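Local coordinates for OxyA protein (Actinoplanes teichomyceticus, PDB 5HH3) that is a heme-dependent cytochrome P450 that probably catalyses phenolic coupling, cyclising the peptide precursor of a glycopeptide antibiotic, at residues H99-L102 and R103-V106; K198-A201 and R202-D206. All coordinates share one frame; numbering follows the deposited sequence.

Contact 1: H99-L102 and R103-V106; sequences HTRL and RRMV. With HEM (protoporphyrin IX containing Fe), chain G; GOL (glycerol), chain H.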
loop_
_atom_site.group_PDB
_atom_site.type_symbol
_atom_site.label_atom_id
_atom_site.label_comp_id
_atom_site.label_asym_id
_atom_site.label_seq_id
_atom_site.Cartn_x
_atom_site.Cartn_y
_atom_site.Cartn_z
ATOM N N HIS B 99 15.976 -10.754 15.303
ATOM C CA HIS B 99 14.951 -11.774 15.239
ATOM C C HIS B 99 15.230 -12.977 16.169
ATOM O O HIS B 99 14.398 -13.325 17.014
ATOM C CB HIS B 99 14.756 -12.249 13.792
ATOM C CG HIS B 99 13.763 -13.338 13.689
ATOM N ND1 HIS B 99 14.126 -14.667 13.717
ATOM C CD2 HIS B 99 12.414 -13.311 13.690
ATOM C CE1 HIS B 99 13.036 -15.411 13.701
ATOM N NE2 HIS B 99 11.985 -14.613 13.666
ATOM N N THR B 100 16.415 -13.562 16.041
ATOM C CA THR B 100 16.880 -14.663 16.909
ATOM C C THR B 100 16.857 -14.336 18.387
ATOM O O THR B 100 16.402 -15.129 19.212
ATOM C CB THR B 100 18.351 -15.045 16.577
ATOM O OG1 THR B 100 18.537 -15.007 15.166
ATOM C CG2 THR B 100 18.682 -16.439 17.093
ATOM N N ARG B 101 17.428 -13.184 18.724
ATOM C CA ARG B 101 17.526 -12.754 20.095
ATOM C C ARG B 101 16.151 -12.600 20.757
ATOM O O ARG B 101 15.965 -13.060 21.882
ATOM C CB ARG B 101 18.395 -11.491 20.214
ATOM C CG ARG B 101 19.867 -11.786 19.905
ATOM C CD ARG B 101 20.710 -10.562 19.541
ATOM N NE ARG B 101 22.125 -10.879 19.600
ATOM C CZ ARG B 101 23.136 -10.059 19.292
ATOM N NH1 ARG B 101 22.919 -8.825 18.816
ATOM N NH2 ARG B 101 24.379 -10.498 19.433
ATOM N N LEU B 102 15.196 -11.984 20.072
ATOM C CA LEU B 102 13.838 -11.819 20.641
ATOM C C LEU B 102 13.057 -13.136 20.616
ATOM O O LEU B 102 12.446 -13.508 21.612
ATOM C CB LEU B 102 13.043 -10.711 19.945
ATOM C CG LEU B 102 11.576 -10.526 20.406
ATOM C CD1 LEU B 102 11.457 -10.271 21.905
ATOM C CD2 LEU B 102 10.921 -9.391 19.609
ATOM N N ARG B 103 13.101 -13.853 19.501
ATOM C CA ARG B 103 12.385 -15.110 19.413
ATOM C C ARG B 103 12.777 -16.180 20.459
ATOM O O ARG B 103 11.890 -16.853 21.003
ATOM C CB ARG B 103 12.443 -15.694 18.007
ATOM C CG ARG B 103 11.614 -16.969 17.939
ATOM C CD ARG B 103 11.095 -17.241 16.577
ATOM N NE ARG B 103 10.386 -18.509 16.590
ATOM C CZ ARG B 103 9.484 -18.880 15.696
ATOM N NH1 ARG B 103 9.120 -18.066 14.702
ATOM N NH2 ARG B 103 8.932 -20.075 15.818
ATOM N N ARG B 104 14.067 -16.326 20.775
ATOM C CA ARG B 104 14.475 -17.276 21.830
ATOM C C ARG B 104 13.858 -16.979 23.195
ATOM O O ARG B 104 13.664 -17.908 23.986
ATOM C CB ARG B 104 15.988 -17.330 22.019
ATOM C CG ARG B 104 16.709 -18.207 21.017
ATOM C CD ARG B 104 18.150 -18.433 21.435
ATOM N NE ARG B 104 18.898 -17.176 21.507
ATOM C CZ ARG B 104 19.963 -16.850 20.767
ATOM N NH1 ARG B 104 20.491 -17.684 19.875
ATOM N NH2 ARG B 104 20.529 -15.662 20.934
ATOM N N MET B 105 13.628 -15.702 23.503
ATOM C CA MET B 105 13.146 -15.319 24.838
ATOM C C MET B 105 11.653 -15.597 25.019
ATOM O O MET B 105 11.195 -15.866 26.136
ATOM C CB MET B 105 13.454 -13.850 25.125
ATOM C CG MET B 105 14.933 -13.581 25.128
ATOM S SD MET B 105 15.396 -12.003 25.842
ATOM C CE MET B 105 14.878 -10.907 24.533
ATOM N N VAL B 106 10.903 -15.517 23.931
ATOM C CA VAL B 106 9.465 -15.763 23.979
ATOM C C VAL B 106 9.082 -17.199 23.640
ATOM O O VAL B 106 8.008 -17.647 24.058
ATOM C CB VAL B 106 8.637 -14.728 23.173
ATOM C CG1 VAL B 106 8.844 -13.328 23.761
ATOM C CG2 VAL B 106 8.960 -14.737 21.708
HETATM C CHA HEM G . 3.983 -16.175 11.950
HETATM C CHB HEM G . 1.958 -15.927 16.351
HETATM C CHC HEM G . -1.901 -18.377 14.683
HETATM C CHD HEM G . 0.176 -18.672 10.342
HETATM C C1A HEM G . 3.742 -15.878 13.271
HETATM C C2A HEM G . 4.586 -15.058 14.071
HETATM C C3A HEM G . 4.025 -14.998 15.310
HETATM C C4A HEM G . 2.830 -15.770 15.284
HETATM C CMA HEM G . 4.552 -14.231 16.497
HETATM C CAA HEM G . 5.875 -14.399 13.620
HETATM C CBA HEM G . 7.029 -15.376 13.842
HETATM C CGA HEM G . 8.387 -14.854 13.401
HETATM O O1A HEM G . 8.511 -13.943 12.546
HETATM O O2A HEM G . 9.431 -15.360 13.894
HETATM C C1B HEM G . 0.705 -16.568 16.290
HETATM C C2B HEM G . -0.209 -16.672 17.393
HETATM C C3B HEM G . -1.311 -17.364 16.937
HETATM C C4B HEM G . -1.021 -17.674 15.510
HETATM C CMB HEM G . -0.004 -16.134 18.794
HETATM C CAB HEM G . -2.548 -17.807 17.629
HETATM C CBB HEM G . -2.811 -17.737 18.938
HETATM C C1C HEM G . -1.708 -18.675 13.340
HETATM C C2C HEM G . -2.615 -19.375 12.515
HETATM C C3C HEM G . -2.017 -19.456 11.250
HETATM C C4C HEM G . -0.740 -18.803 11.351
HETATM C CMC HEM G . -3.974 -19.907 12.929
HETATM C CAC HEM G . -2.509 -20.092 10.000
HETATM C CBC HEM G . -3.632 -20.790 9.850
HETATM C C1D HEM G . 1.384 -17.990 10.479
HETATM C C2D HEM G . 2.295 -17.843 9.324
HETATM C C3D HEM G . 3.355 -17.148 9.762
HETATM C C4D HEM G . 3.073 -16.879 11.188
HETATM C CMD HEM G . 2.134 -18.330 7.901
HETATM C CAD HEM G . 4.560 -16.753 8.919
HETATM C CBD HEM G . 4.379 -15.458 8.113
HETATM C CGD HEM G . 5.640 -15.143 7.290
HETATM O O1D HEM G . 5.738 -14.119 6.591
HETATM O O2D HEM G . 6.631 -15.885 7.258
HETATM N NA HEM G . 2.677 -16.321 14.030
HETATM N NB HEM G . 0.188 -17.195 15.228
HETATM N NC HEM G . -0.575 -18.379 12.637
HETATM N ND HEM G . 1.907 -17.427 11.587
HETATM FE FE HEM G . 1.093 -17.324 13.332
HETATM C C1 GOL H . 20.054 -13.018 25.621
HETATM O O1 GOL H . 20.232 -14.307 26.232
HETATM C C2 GOL H . 19.595 -13.156 24.167
HETATM O O2 GOL H . 20.561 -13.891 23.382
HETATM C C3 GOL H . 18.189 -13.770 24.130
HETATM O O3 GOL H . 18.044 -14.766 23.105
HETATM O O HOH W 1 0.345 -15.418 12.850
#
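His99 and Arg103, one helical turn apart, both carry CG anti to the backbone N (chi1 177° and -177°), and the arginine chain then runs extended to NE; the two side chains therefore lie side by side and reach one heme propionate together. Oxygen O2A of that propionate receives His99 NE2 at 2.7 Å in a nearly straight bond and Arg103 NH1 at 2.8 Å in a more bent one. It lies at the edge of both flat groups, whose planes are turned 54° apart. Histidine suits the nearer place, where a short, rigid donor is enough; arginine spans the longer path, and its NH1, with two hydrogens to give, also bonds to His347 O. On another side of helix 98-106, Arg104 bends at chi3, and its guanidinium lies with one face against Thr100 CG2, 3.5 Å from NH1. A glycerol, probably from the crystallisation liquor, bridges this turn: its O3 accepts from Arg104 NE at 3.0 Å and donates to Arg101 O. Leu102 and Val106, both buried, set CD1 and CG1 4.4 Å apart and also touch helix 225-256. This pairing of histidine and arginine on one propionate is familiar from bacterial P450s; two donors on a single carboxylate oxygen would be expected to stabilise its negative charge and to limit the propionate's rotation.

Contact 2: K198-A201 and R202-D206; sequences KMTA and RTRRD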
loop_
_atom_site.group_PDB
_atom_site.type_symbol
_atom_site.label_atom_id
_atom_site.label_comp_id
_atom_site.label_asym_id
_atom_site.label_seq_id
_atom_site.Cartn_x
_atom_site.Cartn_y
_atom_site.Cartn_z
ATOM N N LYS B 198 1.350 -2.305 34.155
ATOM C CA LYS B 198 1.116 -2.802 35.526
ATOM C C LYS B 198 1.335 -4.310 35.604
ATOM O O LYS B 198 2.044 -4.794 36.490
ATOM C CB LYS B 198 -0.295 -2.458 36.016
ATOM C CG LYS B 198 -0.462 -0.992 36.366
ATOM C CD LYS B 198 -1.920 -0.657 36.614
ATOM C CE LYS B 198 -2.097 0.826 36.886
ATOM N NZ LYS B 198 -3.535 1.205 36.875
ATOM N N MET B 199 0.725 -5.029 34.666
ATOM C CA MET B 199 0.871 -6.481 34.556
ATOM C C MET B 199 2.333 -6.930 34.455
ATOM O O MET B 199 2.728 -7.920 35.074
ATOM C CB MET B 199 0.108 -6.980 33.340
ATOM C CG MET B 199 0.263 -8.465 33.081
ATOM S SD MET B 199 -1.163 -9.161 32.226
ATOM C CE MET B 199 -2.312 -9.236 33.599
ATOM N N THR B 200 3.116 -6.201 33.668
ATOM C CA THR B 200 4.556 -6.423 33.603
ATOM C C THR B 200 5.235 -6.191 34.955
ATOM O O THR B 200 5.995 -7.040 35.412
ATOM C CB THR B 200 5.210 -5.540 32.528
ATOM O OG1 THR B 200 4.694 -5.909 31.244
ATOM C CG2 THR B 200 6.672 -5.767 32.496
ATOM N N ALA B 201 4.948 -5.057 35.592
ATOM C CA ALA B 201 5.500 -4.767 36.908
ATOM C C ALA B 201 5.126 -5.856 37.914
ATOM O O ALA B 201 5.983 -6.311 38.667
ATOM C CB ALA B 201 5.055 -3.395 37.406
ATOM N N ARG B 202 3.864 -6.294 37.902
ATOM C CA ARG B 202 3.419 -7.395 38.776
ATOM C C ARG B 202 4.207 -8.677 38.537
ATOM O O ARG B 202 4.768 -9.247 39.472
ATOM C CB ARG B 202 1.911 -7.639 38.658
ATOM C CG ARG B 202 1.092 -6.677 39.518
ATOM C CD ARG B 202 -0.402 -6.998 39.507
ATOM N NE ARG B 202 -1.088 -6.459 38.321
ATOM C CZ ARG B 202 -1.526 -7.148 37.264
ATOM N NH1 ARG B 202 -1.372 -8.472 37.160
ATOM N NH2 ARG B 202 -2.125 -6.489 36.270
ATOM N N THR B 203 4.308 -9.076 37.270
ATOM C CA THR B 203 5.053 -10.276 36.892
ATOM C C THR B 203 6.511 -10.228 37.358
ATOM O O THR B 203 6.984 -11.183 37.986
ATOM C CB THR B 203 4.975 -10.499 35.380
ATOM O OG1 THR B 203 3.596 -10.524 35.003
ATOM C CG2 THR B 203 5.642 -11.811 34.963
ATOM N N ARG B 204 7.204 -9.122 37.087
ATOM C CA ARG B 204 8.601 -8.966 37.523
ATOM C C ARG B 204 8.807 -9.043 39.045
ATOM O O ARG B 204 9.893 -9.395 39.483
ATOM C CB ARG B 204 9.228 -7.670 36.979
ATOM C CG ARG B 204 9.524 -7.714 35.489
ATOM C CD ARG B 204 10.326 -6.513 35.037
ATOM N NE ARG B 204 10.259 -6.329 33.586
ATOM C CZ ARG B 204 10.974 -7.000 32.673
ATOM N NH1 ARG B 204 11.820 -7.969 33.016
ATOM N NH2 ARG B 204 10.819 -6.708 31.391
ATOM N N ARG B 205 7.789 -8.729 39.844
ATOM C CA ARG B 205 7.874 -8.921 41.309
ATOM C C ARG B 205 7.760 -10.402 41.697
ATOM O O ARG B 205 8.582 -10.894 42.463
ATOM C CB ARG B 205 6.851 -8.055 42.060
ATOM C CG ARG B 205 7.187 -6.568 42.024
ATOM C CD ARG B 205 6.231 -5.698 42.844
ATOM N NE ARG B 205 6.085 -4.360 42.243
ATOM C CZ ARG B 205 5.169 -3.989 41.331
ATOM N NH1 ARG B 205 4.237 -4.831 40.876
ATOM N NH2 ARG B 205 5.178 -2.736 40.867
ATOM N N ASP B 206 6.759 -11.107 41.166
ATOM C CA ASP B 206 6.663 -12.576 41.326
ATOM C C ASP B 206 6.127 -13.276 40.055
ATOM O O ASP B 206 4.930 -13.197 39.744
ATOM C CB ASP B 206 5.874 -12.984 42.589
ATOM C CG ASP B 206 4.661 -12.111 42.849
ATOM O OD1 ASP B 206 3.854 -11.911 41.919
ATOM O OD2 ASP B 206 4.509 -11.638 43.997
#
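Met199 O takes two hydrogen bonds from Thr203: one from the backbone N at 2.9 Å, the other from OG1 at 2.7 Å. The two donors arrive from opposite faces of the carbonyl plane. With OG1 beside its own backbone N (chi1 -54°), the hydroxyl of Thr203 turns back along the helix to the preceding turn, which lets a threonine be buried with its polar atom satisfied. Ordinary helical bonds flank this pair, Arg202 N to Lys198 O at 2.7 Å, Arg204 N to Thr200 O at 2.9 Å and Arg205 N to Ala201 O at 3.2 Å.

These residues form the last turns of helix 182-205, in a P450 fold built largely of helices; Asp206 is the first residue to leave helical geometry. The inner side of these turns meets helix 211-219, where Phe212 touches Met199, Thr200 and Thr203.

Side-chain packing is van der Waals. Arg202, bent at chi3, folds back so that one guanidinium face covers Met199 CA, 3.5 Å from NH2, while Met199 CE lies in plane at its edge. Arg205, also bent at chi3, lays a guanidinium face over Ala201 O and brings NH2 to 3.5 Å from Ala201 CB; the small methyl leaves room for the broad group. Thr200 CG2 lies alongside Arg204, 3.8 Å from NE.

The one charged interaction leads outward: extended Arg204 forms a salt bridge with Asp225, at the start of helix 225-256.

Overall arrangement
Contacts 1 and 2 follow one another along the chain and lie on the same side of its centre, their own centres 20 Å apart and their nearest atoms about 9 Å apart, without touching. Helix 225-256 relates them: Glu227 and Val231 meet the 99-106 turns, while Asp225 and Leu228 meet 198-206. Only contact 1 belongs to the heme pocket. There His346, Arg291 and His289 also hydrogen-bond to the heme, the ring of His346 meets that of His99, and the side chain of Arg103 comes within about 7 Å of that of Cys348, the axial ligand of the iron. Contact 2, its centre about 29 Å from that of the chain, lies away from these sites.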